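Local coordinates for DNA topoisomerase 2-associated protein PAT1 (Saccharomyces cerevisiae, PDB 5LMG) that activates mRNA decapping and represses translation, its C-terminal domain directly contacting the decapping enzyme Dcp2 and the exonuclease Xrn1, at residues 85-90 with 121-126; 127-132 with 182-187; 212-217 with 233-238; 283-286 with 292-295. The protein carries 2 engineered substitutions. One frame throughout, in Å; residues are numbered along the deposited sequence.

Contact 1 (85-90 with 121-126); sequences HIDDSS and KLKILQ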
loop_
_atom_site.group_PDB
_atom_site.type_symbol
_atom_site.label_atom_id
_atom_site.label_comp_id
_atom_site.label_asym_id
_atom_site.label_seq_id
_atom_site.Cartn_x
_atom_site.Cartn_y
_atom_site.Cartn_z
ATOM N N HIS A 85 -7.600 -16.557 18.044
ATOM C CA HIS A 85 -8.412 -17.423 17.166
ATOM C C HIS A 85 -7.936 -17.475 15.706
ATOM O O HIS A 85 -8.770 -17.447 14.798
ATOM C CB HIS A 85 -9.907 -17.026 17.244
ATOM C CG HIS A 85 -10.526 -17.259 18.582
ATOM N ND1 HIS A 85 -10.246 -16.440 19.658
ATOM C CD2 HIS A 85 -11.409 -18.208 18.969
ATOM C CE1 HIS A 85 -10.956 -16.918 20.668
ATOM N NE2 HIS A 85 -11.671 -17.983 20.301
ATOM N N ILE A 86 -6.608 -17.540 15.474
ATOM C CA ILE A 86 -6.043 -17.592 14.119
ATOM C C ILE A 86 -6.319 -18.958 13.450
ATOM O O ILE A 86 -6.727 -18.985 12.284
ATOM C CB ILE A 86 -4.542 -17.166 14.095
ATOM C CG1 ILE A 86 -4.424 -15.651 13.877
ATOM C CG2 ILE A 86 -3.710 -17.907 13.029
ATOM C CD1 ILE A 86 -4.020 -14.932 15.042
ATOM N N ASP A 87 -6.133 -20.073 14.194
ATOM C CA ASP A 87 -6.364 -21.438 13.696
ATOM C C ASP A 87 -7.853 -21.857 13.735
ATOM O O ASP A 87 -8.187 -22.999 13.394
ATOM C CB ASP A 87 -5.462 -22.452 14.431
ATOM C CG ASP A 87 -3.977 -22.301 14.133
ATOM O OD1 ASP A 87 -3.611 -22.244 12.936
ATOM O OD2 ASP A 87 -3.178 -22.288 15.095
ATOM N N ASP A 88 -8.740 -20.917 14.118
ATOM C CA ASP A 88 -10.188 -21.102 14.198
ATOM C C ASP A 88 -10.829 -20.960 12.796
ATOM O O ASP A 88 -10.841 -19.868 12.218
ATOM C CB ASP A 88 -10.778 -20.097 15.206
ATOM C CG ASP A 88 -12.248 -20.272 15.510
ATOM O OD1 ASP A 88 -13.080 -19.838 14.686
ATOM O OD2 ASP A 88 -12.570 -20.774 16.607
ATOM N N SER A 89 -11.341 -22.081 12.250
ATOM C CA SER A 89 -11.996 -22.139 10.936
ATOM C C SER A 89 -13.525 -22.276 11.084
ATOM O O SER A 89 -14.229 -22.508 10.098
ATOM C CB SER A 89 -11.425 -23.290 10.109
ATOM O OG SER A 89 -10.015 -23.213 9.976
ATOM N N SER A 90 -14.027 -22.087 12.322
ATOM C CA SER A 90 -15.434 -22.193 12.722
ATOM C C SER A 90 -16.383 -21.174 12.079
ATOM O O SER A 90 -17.587 -21.436 11.992
ATOM C CB SER A 90 -15.551 -22.114 14.243
ATOM O OG SER A 90 -14.782 -23.129 14.870
ATOM N N LYS A 121 3.869 -15.373 13.985
ATOM C CA LYS A 121 3.854 -14.121 13.229
ATOM C C LYS A 121 3.555 -14.407 11.736
ATOM O O LYS A 121 2.807 -13.661 11.109
ATOM C CB LYS A 121 5.201 -13.393 13.364
ATOM C CG LYS A 121 5.498 -12.819 14.742
ATOM C CD LYS A 121 6.930 -12.299 14.795
ATOM C CE LYS A 121 7.264 -11.669 16.119
ATOM N NZ LYS A 121 8.653 -11.142 16.129
ATOM N N LEU A 122 4.155 -15.484 11.178
ATOM C CA LEU A 122 3.950 -15.899 9.790
ATOM C C LEU A 122 2.496 -16.348 9.581
ATOM O O LEU A 122 1.895 -15.974 8.577
ATOM C CB LEU A 122 4.963 -16.999 9.398
ATOM C CG LEU A 122 5.283 -17.264 7.907
ATOM C CD1 LEU A 122 4.586 -18.490 7.404
ATOM C CD2 LEU A 122 5.075 -16.055 7.003
ATOM N N LYS A 123 1.912 -17.068 10.568
ATOM C CA LYS A 123 0.505 -17.510 10.539
ATOM C C LYS A 123 -0.477 -16.323 10.500
ATOM O O LYS A 123 -1.510 -16.405 9.829
ATOM C CB LYS A 123 0.186 -18.417 11.731
ATOM C CG LYS A 123 0.539 -19.878 11.499
ATOM C CD LYS A 123 0.198 -20.719 12.729
ATOM C CE LYS A 123 0.559 -22.176 12.565
ATOM N NZ LYS A 123 -0.364 -22.879 11.634
ATOM N N ILE A 124 -0.138 -15.225 11.194
ATOM C CA ILE A 124 -0.929 -13.985 11.208
ATOM C C ILE A 124 -0.919 -13.356 9.804
ATOM O O ILE A 124 -1.990 -13.050 9.279
ATOM C CB ILE A 124 -0.479 -13.007 12.327
ATOM C CG1 ILE A 124 -0.949 -13.540 13.717
ATOM C CG2 ILE A 124 -0.978 -11.564 12.056
ATOM C CD1 ILE A 124 -0.513 -12.771 14.941
ATOM N N LEU A 125 0.282 -13.208 9.197
ATOM C CA LEU A 125 0.469 -12.655 7.851
ATOM C C LEU A 125 -0.286 -13.510 6.816
ATOM O O LEU A 125 -0.993 -12.953 5.972
ATOM C CB LEU A 125 1.963 -12.573 7.477
ATOM C CG LEU A 125 2.961 -11.631 8.200
ATOM C CD1 LEU A 125 3.727 -10.793 7.200
ATOM C CD2 LEU A 125 2.340 -10.779 9.310
ATOM N N GLN A 126 -0.167 -14.860 6.913
ATOM C CA GLN A 126 -0.861 -15.828 6.047
ATOM C C GLN A 126 -2.377 -15.614 6.133
ATOM O O GLN A 126 -3.029 -15.550 5.097
ATOM C CB GLN A 126 -0.517 -17.283 6.426
ATOM C CG GLN A 126 0.874 -17.733 5.977
ATOM C CD GLN A 126 1.230 -19.139 6.417
ATOM O OE1 GLN A 126 0.996 -19.554 7.558
ATOM N NE2 GLN A 126 1.900 -19.871 5.548
#

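Contact 2 (127-132 with 182-187); sequences KIFNEL and MGLLLQ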
loop_
_atom_site.group_PDB
_atom_site.type_symbol
_atom_site.label_atom_id
_atom_site.label_comp_id
_atom_site.label_asym_id
_atom_site.label_seq_id
_atom_site.Cartn_x
_atom_site.Cartn_y
_atom_site.Cartn_z
ATOM N N LYS A 127 -2.923 -15.460 7.365
ATOM C CA LYS A 127 -4.347 -15.214 7.602
ATOM C C LYS A 127 -4.802 -13.912 6.917
ATOM O O LYS A 127 -5.786 -13.937 6.176
ATOM C CB LYS A 127 -4.650 -15.157 9.118
ATOM C CG LYS A 127 -6.139 -15.199 9.474
ATOM C CD LYS A 127 -6.651 -16.625 9.609
ATOM C CE LYS A 127 -7.501 -17.056 8.446
ATOM N NZ LYS A 127 -7.741 -18.517 8.480
ATOM N N ILE A 128 -4.068 -12.798 7.153
ATOM C CA ILE A 128 -4.334 -11.469 6.584
ATOM C C ILE A 128 -4.404 -11.541 5.047
ATOM O O ILE A 128 -5.402 -11.106 4.477
ATOM C CB ILE A 128 -3.326 -10.389 7.098
ATOM C CG1 ILE A 128 -3.500 -10.120 8.621
ATOM C CG2 ILE A 128 -3.430 -9.078 6.276
ATOM C CD1 ILE A 128 -2.389 -9.244 9.274
ATOM N N PHE A 129 -3.376 -12.131 4.395
ATOM C CA PHE A 129 -3.335 -12.250 2.934
ATOM C C PHE A 129 -4.403 -13.208 2.366
ATOM O O PHE A 129 -4.953 -12.925 1.303
ATOM C CB PHE A 129 -1.922 -12.597 2.435
ATOM C CG PHE A 129 -0.975 -11.423 2.496
ATOM C CD1 PHE A 129 -1.091 -10.364 1.600
ATOM C CD2 PHE A 129 0.025 -11.365 3.457
ATOM C CE1 PHE A 129 -0.236 -9.264 1.678
ATOM C CE2 PHE A 129 0.881 -10.265 3.534
ATOM C CZ PHE A 129 0.746 -9.225 2.643
ATOM N N ASN A 130 -4.736 -14.287 3.096
ATOM C CA ASN A 130 -5.748 -15.278 2.700
ATOM C C ASN A 130 -7.165 -14.690 2.700
ATOM O O ASN A 130 -7.976 -15.047 1.846
ATOM C CB ASN A 130 -5.690 -16.504 3.632
ATOM C CG ASN A 130 -6.559 -17.660 3.209
ATOM O OD1 ASN A 130 -6.298 -18.330 2.208
ATOM N ND2 ASN A 130 -7.605 -17.933 3.979
ATOM N N GLU A 131 -7.462 -13.799 3.668
ATOM C CA GLU A 131 -8.782 -13.189 3.836
ATOM C C GLU A 131 -8.749 -11.665 3.593
ATOM O O GLU A 131 -9.604 -10.949 4.118
ATOM C CB GLU A 131 -9.314 -13.496 5.254
ATOM C CG GLU A 131 -9.448 -14.974 5.575
ATOM C CD GLU A 131 -10.876 -15.444 5.754
ATOM O OE1 GLU A 131 -11.298 -15.633 6.917
ATOM O OE2 GLU A 131 -11.574 -15.628 4.729
ATOM N N LEU A 132 -7.785 -11.179 2.781
ATOM C CA LEU A 132 -7.593 -9.751 2.511
ATOM C C LEU A 132 -8.841 -9.037 1.958
ATOM O O LEU A 132 -9.083 -7.893 2.332
ATOM C CB LEU A 132 -6.362 -9.513 1.615
ATOM C CG LEU A 132 -5.679 -8.143 1.733
ATOM C CD1 LEU A 132 -5.383 -7.771 3.201
ATOM C CD2 LEU A 132 -4.400 -8.094 0.921
ATOM N N MET A 182 7.268 -16.168 -1.145
ATOM C CA MET A 182 6.579 -16.755 -2.302
ATOM C C MET A 182 5.215 -17.285 -1.858
ATOM O O MET A 182 4.213 -16.999 -2.516
ATOM C CB MET A 182 7.421 -17.842 -2.998
ATOM C CG MET A 182 8.686 -17.314 -3.693
ATOM S SD MET A 182 8.399 -16.007 -4.919
ATOM C CE MET A 182 9.282 -14.679 -4.177
ATOM N N GLY A 183 5.189 -17.933 -0.686
ATOM C CA GLY A 183 3.973 -18.436 -0.056
ATOM C C GLY A 183 2.924 -17.350 0.153
ATOM O O GLY A 183 1.754 -17.552 -0.184
ATOM N N LEU A 184 3.341 -16.167 0.656
ATOM C CA LEU A 184 2.433 -15.034 0.912
ATOM C C LEU A 184 1.873 -14.431 -0.373
ATOM O O LEU A 184 0.698 -14.073 -0.415
ATOM C CB LEU A 184 3.091 -13.948 1.797
ATOM C CG LEU A 184 3.519 -14.354 3.222
ATOM C CD1 LEU A 184 4.252 -13.217 3.900
ATOM C CD2 LEU A 184 2.322 -14.765 4.079
ATOM N N LEU A 185 2.697 -14.356 -1.427
ATOM C CA LEU A 185 2.293 -13.845 -2.741
ATOM C C LEU A 185 1.219 -14.741 -3.361
ATOM O O LEU A 185 0.218 -14.233 -3.881
ATOM C CB LEU A 185 3.509 -13.768 -3.673
ATOM C CG LEU A 185 4.340 -12.495 -3.574
ATOM C CD1 LEU A 185 5.774 -12.757 -4.013
ATOM C CD2 LEU A 185 3.720 -11.366 -4.377
ATOM N N LEU A 186 1.423 -16.069 -3.276
ATOM C CA LEU A 186 0.488 -17.076 -3.772
ATOM C C LEU A 186 -0.812 -17.017 -2.989
ATOM O O LEU A 186 -1.870 -17.114 -3.602
ATOM C CB LEU A 186 1.094 -18.491 -3.722
ATOM C CG LEU A 186 2.100 -18.837 -4.825
ATOM C CD1 LEU A 186 2.779 -20.178 -4.540
ATOM C CD2 LEU A 186 1.440 -18.845 -6.198
ATOM N N GLN A 187 -0.742 -16.789 -1.651
ATOM C CA GLN A 187 -1.927 -16.632 -0.791
ATOM C C GLN A 187 -2.781 -15.453 -1.288
ATOM O O GLN A 187 -3.998 -15.578 -1.391
ATOM C CB GLN A 187 -1.532 -16.399 0.687
ATOM C CG GLN A 187 -1.079 -17.647 1.449
ATOM C CD GLN A 187 -2.185 -18.625 1.780
ATOM O OE1 GLN A 187 -3.312 -18.252 2.126
ATOM N NE2 GLN A 187 -1.862 -19.909 1.735
#

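Contact 3 (212-217 with 233-238); sequences SRAALI and STWNEI. With EDO (1,2-ethanediol), chain L.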
loop_
_atom_site.group_PDB
_atom_site.type_symbol
_atom_site.label_atom_id
_atom_site.label_comp_id
_atom_site.label_asym_id
_atom_site.label_seq_id
_atom_site.Cartn_x
_atom_site.Cartn_y
_atom_site.Cartn_z
ATOM N N SER A 212 8.529 -5.741 -3.555
ATOM C CA SER A 212 9.815 -5.144 -3.165
ATOM C C SER A 212 10.688 -6.115 -2.354
ATOM O O SER A 212 11.888 -6.206 -2.615
ATOM C CB SER A 212 9.605 -3.842 -2.404
ATOM O OG SER A 212 8.908 -2.922 -3.227
ATOM N N ARG A 213 10.076 -6.873 -1.422
ATOM C CA ARG A 213 10.781 -7.871 -0.611
ATOM C C ARG A 213 11.265 -9.060 -1.457
ATOM O O ARG A 213 12.429 -9.442 -1.342
ATOM C CB ARG A 213 9.937 -8.320 0.600
ATOM C CG ARG A 213 10.671 -9.216 1.634
ATOM C CD ARG A 213 12.064 -8.756 2.092
ATOM N NE ARG A 213 12.111 -7.342 2.479
ATOM C CZ ARG A 213 13.232 -6.656 2.683
ATOM N NH1 ARG A 213 14.415 -7.246 2.550
ATOM N NH2 ARG A 213 13.181 -5.374 3.021
ATOM N N ALA A 214 10.386 -9.599 -2.334
ATOM C CA ALA A 214 10.683 -10.690 -3.272
ATOM C C ALA A 214 11.883 -10.315 -4.170
ATOM O O ALA A 214 12.786 -11.134 -4.352
ATOM C CB ALA A 214 9.459 -10.987 -4.132
ATOM N N ALA A 215 11.900 -9.055 -4.682
ATOM C CA ALA A 215 12.955 -8.505 -5.547
ATOM C C ALA A 215 14.325 -8.415 -4.852
ATOM O O ALA A 215 15.345 -8.490 -5.535
ATOM C CB ALA A 215 12.548 -7.132 -6.062
ATOM N N LEU A 216 14.347 -8.218 -3.517
ATOM C CA LEU A 216 15.589 -8.117 -2.740
ATOM C C LEU A 216 16.228 -9.478 -2.456
ATOM O O LEU A 216 17.448 -9.548 -2.303
ATOM C CB LEU A 216 15.402 -7.303 -1.448
ATOM C CG LEU A 216 15.183 -5.795 -1.637
ATOM C CD1 LEU A 216 14.564 -5.182 -0.405
ATOM C CD2 LEU A 216 16.471 -5.075 -2.006
ATOM N N ILE A 217 15.413 -10.555 -2.419
ATOM C CA ILE A 217 15.876 -11.931 -2.208
ATOM C C ILE A 217 16.566 -12.373 -3.506
ATOM O O ILE A 217 15.884 -12.730 -4.473
ATOM C CB ILE A 217 14.710 -12.898 -1.791
ATOM C CG1 ILE A 217 13.931 -12.396 -0.536
ATOM C CG2 ILE A 217 15.190 -14.361 -1.622
ATOM C CD1 ILE A 217 14.689 -12.360 0.866
ATOM N N SER A 233 13.521 -18.546 -12.368
ATOM C CA SER A 233 13.353 -18.633 -10.924
ATOM C C SER A 233 11.867 -18.799 -10.619
ATOM O O SER A 233 11.030 -18.489 -11.471
ATOM C CB SER A 233 13.894 -17.371 -10.255
ATOM O OG SER A 233 13.789 -17.433 -8.842
ATOM N N THR A 234 11.538 -19.293 -9.409
ATOM C CA THR A 234 10.154 -19.409 -8.951
ATOM C C THR A 234 9.546 -17.978 -8.909
ATOM O O THR A 234 8.379 -17.807 -9.270
ATOM C CB THR A 234 10.086 -20.204 -7.624
ATOM O OG1 THR A 234 10.415 -21.562 -7.892
ATOM C CG2 THR A 234 8.712 -20.178 -6.979
ATOM N N TRP A 235 10.370 -16.958 -8.539
ATOM C CA TRP A 235 9.946 -15.551 -8.490
ATOM C C TRP A 235 9.488 -15.064 -9.869
ATOM O O TRP A 235 8.418 -14.459 -9.956
ATOM C CB TRP A 235 11.011 -14.626 -7.837
ATOM C CG TRP A 235 10.754 -13.134 -7.921
ATOM C CD1 TRP A 235 11.671 -12.173 -8.241
ATOM C CD2 TRP A 235 9.515 -12.434 -7.667
ATOM N NE1 TRP A 235 11.086 -10.923 -8.208
ATOM C CE2 TRP A 235 9.762 -11.055 -7.882
ATOM C CE3 TRP A 235 8.211 -12.838 -7.319
ATOM C CZ2 TRP A 235 8.761 -10.081 -7.742
ATOM C CZ3 TRP A 235 7.213 -11.873 -7.223
ATOM C CH2 TRP A 235 7.495 -10.513 -7.413
ATOM N N ASN A 236 10.235 -15.402 -10.948
ATOM C CA ASN A 236 9.857 -15.039 -12.322
ATOM C C ASN A 236 8.467 -15.616 -12.673
ATOM O O ASN A 236 7.613 -14.894 -13.202
ATOM C CB ASN A 236 10.923 -15.488 -13.337
ATOM C CG ASN A 236 12.270 -14.815 -13.159
ATOM O OD1 ASN A 236 13.299 -15.477 -12.998
ATOM N ND2 ASN A 236 12.302 -13.485 -13.169
ATOM N N GLU A 237 8.222 -16.886 -12.279
ATOM C CA GLU A 237 6.945 -17.580 -12.472
ATOM C C GLU A 237 5.797 -16.911 -11.667
ATOM O O GLU A 237 4.715 -16.686 -12.216
ATOM C CB GLU A 237 7.065 -19.087 -12.109
ATOM C CG GLU A 237 8.058 -19.878 -12.950
ATOM C CD GLU A 237 7.895 -19.763 -14.456
ATOM O OE1 GLU A 237 6.757 -19.941 -14.951
ATOM O OE2 GLU A 237 8.903 -19.467 -15.138
ATOM N N ILE A 238 6.041 -16.593 -10.380
ATOM C CA ILE A 238 5.032 -16.018 -9.499
ATOM C C ILE A 238 4.722 -14.559 -9.896
ATOM O O ILE A 238 3.546 -14.182 -9.915
ATOM C CB ILE A 238 5.385 -16.226 -8.002
ATOM C CG1 ILE A 238 5.338 -17.760 -7.688
ATOM C CG2 ILE A 238 4.429 -15.419 -7.085
ATOM C CD1 ILE A 238 5.748 -18.185 -6.349
HETATM C C1 EDO L . 9.274 -12.811 -15.217
HETATM O O1 EDO L . 7.889 -13.085 -15.222
HETATM C C2 EDO L . 9.502 -11.342 -14.810
HETATM O O2 EDO L . 10.789 -11.182 -14.261
#

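Contact 4 (283-286 with 292-295); sequences SLAA and HQRI. Engineered in segment 283-286: Ala286 (natural residue Leu).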
loop_
_atom_site.group_PDB
_atom_site.type_symbol
_atom_site.label_atom_id
_atom_site.label_comp_id
_atom_site.label_asym_id
_atom_site.label_seq_id
_atom_site.Cartn_x
_atom_site.Cartn_y
_atom_site.Cartn_z
ATOM N N SER A 283 7.945 -0.699 -8.470
ATOM C CA SER A 283 8.273 -2.064 -8.030
ATOM C C SER A 283 7.795 -3.122 -9.030
ATOM O O SER A 283 8.516 -4.099 -9.268
ATOM C CB SER A 283 7.759 -2.343 -6.621
ATOM O OG SER A 283 6.346 -2.453 -6.610
ATOM N N LEU A 284 6.620 -2.898 -9.666
ATOM C CA LEU A 284 6.065 -3.807 -10.685
ATOM C C LEU A 284 6.990 -3.830 -11.912
ATOM O O LEU A 284 7.377 -4.917 -12.352
ATOM C CB LEU A 284 4.617 -3.392 -11.060
ATOM C CG LEU A 284 3.806 -4.328 -11.993
ATOM C CD1 LEU A 284 3.433 -5.662 -11.316
ATOM C CD2 LEU A 284 2.565 -3.620 -12.511
ATOM N N ALA A 285 7.421 -2.642 -12.393
ATOM C CA ALA A 285 8.326 -2.497 -13.537
ATOM C C ALA A 285 9.725 -3.105 -13.307
ATOM O O ALA A 285 10.254 -3.762 -14.210
ATOM C CB ALA A 285 8.442 -1.035 -13.931
ATOM N N ALA A 286 10.308 -2.874 -12.104
ATOM C CA ALA A 286 11.639 -3.328 -11.671
ATOM C C ALA A 286 11.810 -4.836 -11.684
ATOM O O ALA A 286 12.896 -5.297 -12.016
ATOM C CB ALA A 286 11.979 -2.767 -10.290
ATOM N N HIS A 292 6.865 -7.020 -20.109
ATOM C CA HIS A 292 6.022 -6.581 -18.983
ATOM C C HIS A 292 6.034 -5.054 -18.918
ATOM O O HIS A 292 4.982 -4.444 -18.781
ATOM C CB HIS A 292 6.534 -7.136 -17.635
ATOM C CG HIS A 292 6.423 -8.618 -17.510
ATOM N ND1 HIS A 292 7.551 -9.419 -17.433
ATOM C CD2 HIS A 292 5.322 -9.405 -17.473
ATOM C CE1 HIS A 292 7.098 -10.657 -17.326
ATOM N NE2 HIS A 292 5.766 -10.694 -17.328
ATOM N N GLN A 293 7.236 -4.447 -19.054
ATOM C CA GLN A 293 7.444 -3.006 -18.995
ATOM C C GLN A 293 6.698 -2.251 -20.103
ATOM O O GLN A 293 6.138 -1.183 -19.840
ATOM C CB GLN A 293 8.939 -2.669 -18.970
ATOM C CG GLN A 293 9.641 -3.081 -17.665
ATOM C CD GLN A 293 11.140 -2.866 -17.704
ATOM O OE1 GLN A 293 11.726 -2.551 -18.741
ATOM N NE2 GLN A 293 11.806 -3.033 -16.563
ATOM N N ARG A 294 6.678 -2.832 -21.324
ATOM C CA ARG A 294 5.995 -2.316 -22.511
ATOM C C ARG A 294 4.504 -2.179 -22.228
ATOM O O ARG A 294 3.926 -1.137 -22.533
ATOM C CB ARG A 294 6.209 -3.243 -23.711
ATOM C CG ARG A 294 7.600 -3.143 -24.350
ATOM C CD ARG A 294 7.747 -4.175 -25.452
ATOM N NE ARG A 294 7.228 -3.695 -26.733
ATOM C CZ ARG A 294 6.030 -3.986 -27.231
ATOM N NH1 ARG A 294 5.195 -4.767 -26.558
ATOM N NH2 ARG A 294 5.666 -3.515 -28.416
ATOM N N ILE A 295 3.898 -3.233 -21.631
ATOM C CA ILE A 295 2.485 -3.276 -21.258
ATOM C C ILE A 295 2.203 -2.229 -20.164
ATOM O O ILE A 295 1.234 -1.487 -20.304
ATOM C CB ILE A 295 2.034 -4.709 -20.841
ATOM C CG1 ILE A 295 2.057 -5.691 -22.041
ATOM C CG2 ILE A 295 0.636 -4.681 -20.153
ATOM C CD1 ILE A 295 2.214 -7.123 -21.681
#

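Contact 1 (85-90 with 121-126)
Ile86 lays its long branch across that of Ile124 at about a right angle, with its CD1 methyl 3.6 Å from Ile124 CG1. Its chi2 of 107° is not staggered, which may reflect the tight fit against Ile124. The short branch covers the neighbouring residue: Ile86 CG2 lies 4.1 Å from Lys123 CB, over the root of the lysine chain. From there Lys123 runs straight out to CE and bends only at its last torsion (chi4 -73°), which carries the ammonium group toward the exposed Asp87. The carboxylate meets it crosswise, and the salt bridge is long, at 3.6 Å from Asp87 OD1 to Lys123 NZ. In this mainly helical domain, whose family belongs to the TPR clan, the contact presses the loop between helices 78-82 and 95-99 onto the flank of helix 118-130. Trp81 touches all four of the interacting residues, while Phe96 packs on both isoleucines. An alanine at Ile86 is likely to open a gap beside Ile124 and Phe96 and uncover the root of the Lys123 chain. The loop's own shape is held by Asn94, whose ND2 donates a hydrogen bond to His85 O.

Contact 2 (127-132 with 182-187)
Phe129 and Leu184 form the buried side of this helix pairing, and the amides of Asn130 and Gln187 lie on its partly exposed side. On the inner side the two apolar chains cross at about a right angle: Leu184 CD2 comes to 4.2 Å from Phe129 CD2, approaching the ring obliquely. Phe129 CB rests 4.1 Å from Leu184 O, close over the backbone of the facing helix. Leu188, Leu206 and Leu210 add further apolar surface around the phenylalanine, so Phe129 of helix 118-130 packs against both helix 178-191 and helix 201-216 of the TPR-clan helical stack. The backbones come nearest on the partly exposed side, where the CA atoms of Asn130 and Gln187 are 5.3 Å apart. Gln187 is folded back at chi2 (-72°), which lays its amide next to that of Asn130; the two amide planes are 48° apart. Its CB meanwhile packs 4.2 Å from Phe129 CB, joining the two halves. The end of helix 118-130 is also gripped by Asn192 ND2, which donates to Phe129 O. With hydrocarbon inside and uncharged amides outside, the touching side chains carry no ion pair, and the junction is probably rather insensitive to salt.

Contact 3 (212-217 with 233-238)
Ala214 sets its methyl squarely over the indole of Trp235, a CH-pi contact between helices 201-216 and 234-246 of this mainly helical, TPR-clan domain. CB stands 3.6 Å from the centroid of the six-membered ring and 4° off the ring normal, so it is nearly equidistant from all six ring carbons. The next residue continues the contact along the indole toward its pyrrole part, with Ala215 CA 4.1 Å from Trp235 NE1. Alanine suits both places in one respect: with only a methyl on the helix, the flat ring can lie close to the helix surface. Trp235 reaches across because its CG is trans to the backbone nitrogen (chi1 171°), projecting the indole from the first turn of its helix. Lys218 and Ser287 also touch the indole, and Leu185 brings in helix 178-191. With a serine in place of Trp235 the indole is gone, and a gap would probably open under the Ala214 methyl, between the two helices. Further out, the start of helix 234-246 is held by Ser233 at the N-cap, whose OG accepts a weak bond from Trp235 N at 3.5 Å. The linker to this cap is partly unmodelled. Beside the next residue of the helix sits a 1,2-ethanediol, probably from the crystallisation liquor, which is also bonded to Ser287 O. It grips Asn236 twice: O1 donates to Asn236 O at 2.7 Å, and O2 accepts from Asn236 ND2 at 3.0 Å.

Contact 4 (283-286 with 292-295)
Gln293 stretches its side chain over to the backbone of Ala285, and these two residues account for nearly all the surface buried here. The amide nitrogen Gln293 NE2 donates to Ala285 O at 2.9 Å, and the bond is almost perfectly straight, with an N-H...O angle of 176°. The oxygen lies in the plane of the glutamine amide, whereas the donor stands well above the carbonyl plane, 46° out of it. The reach comes from a chain that is extended beyond CG (chi2 174°). On the way its aliphatic part brushes the same residue, with Gln293 CG 3.6 Å from Ala285 O and 4.4 Å from Ala285 CB. The bond bridges two consecutive helices of the TPR-clan stack, 275-286 and 290-322, joined by a short turn: a side chain from the beginning of the second helix supplies an N-H to a carbonyl in the last turn of the first, where the helix's own i+4 donors have run out. Met356 packs on both residues, and Phe352 and Val355 of helix 329-355 close over the Ala285 methyl. Ala286, an engineered replacement for the natural leucine, has its CB directed away from the second helix. Gln293 also packs on an apolar side chain of the bound Dcp2 peptide, and its neighbour Arg294 makes a salt bridge through NE to an acidic side chain of that peptide.

Overall arrangement
The four contacts follow one another along the chain as they do through the helical stack. Contacts 1 and 2 share helix 118-130, with centres 11 Å apart; Leu184 CD2 of contact 2 reaches back to within 3.8 Å of Gln126 N. Contact 2 joins contact 3 through apolar chains: Leu185 CD1 lies 3.6 Å from Trp235 CZ3, and Met182 CE 3.7 Å from Ala214 CB. The step to contact 4 is thinner, Ser212 OG packing 3.6 Å from Ser283 CB. Contacts 1 and 4 have centres 33 Å apart and separate neighbours: a magnesium ion about 8 Å from the Lys123 side chain, and the Dcp2 peptide on 292-295.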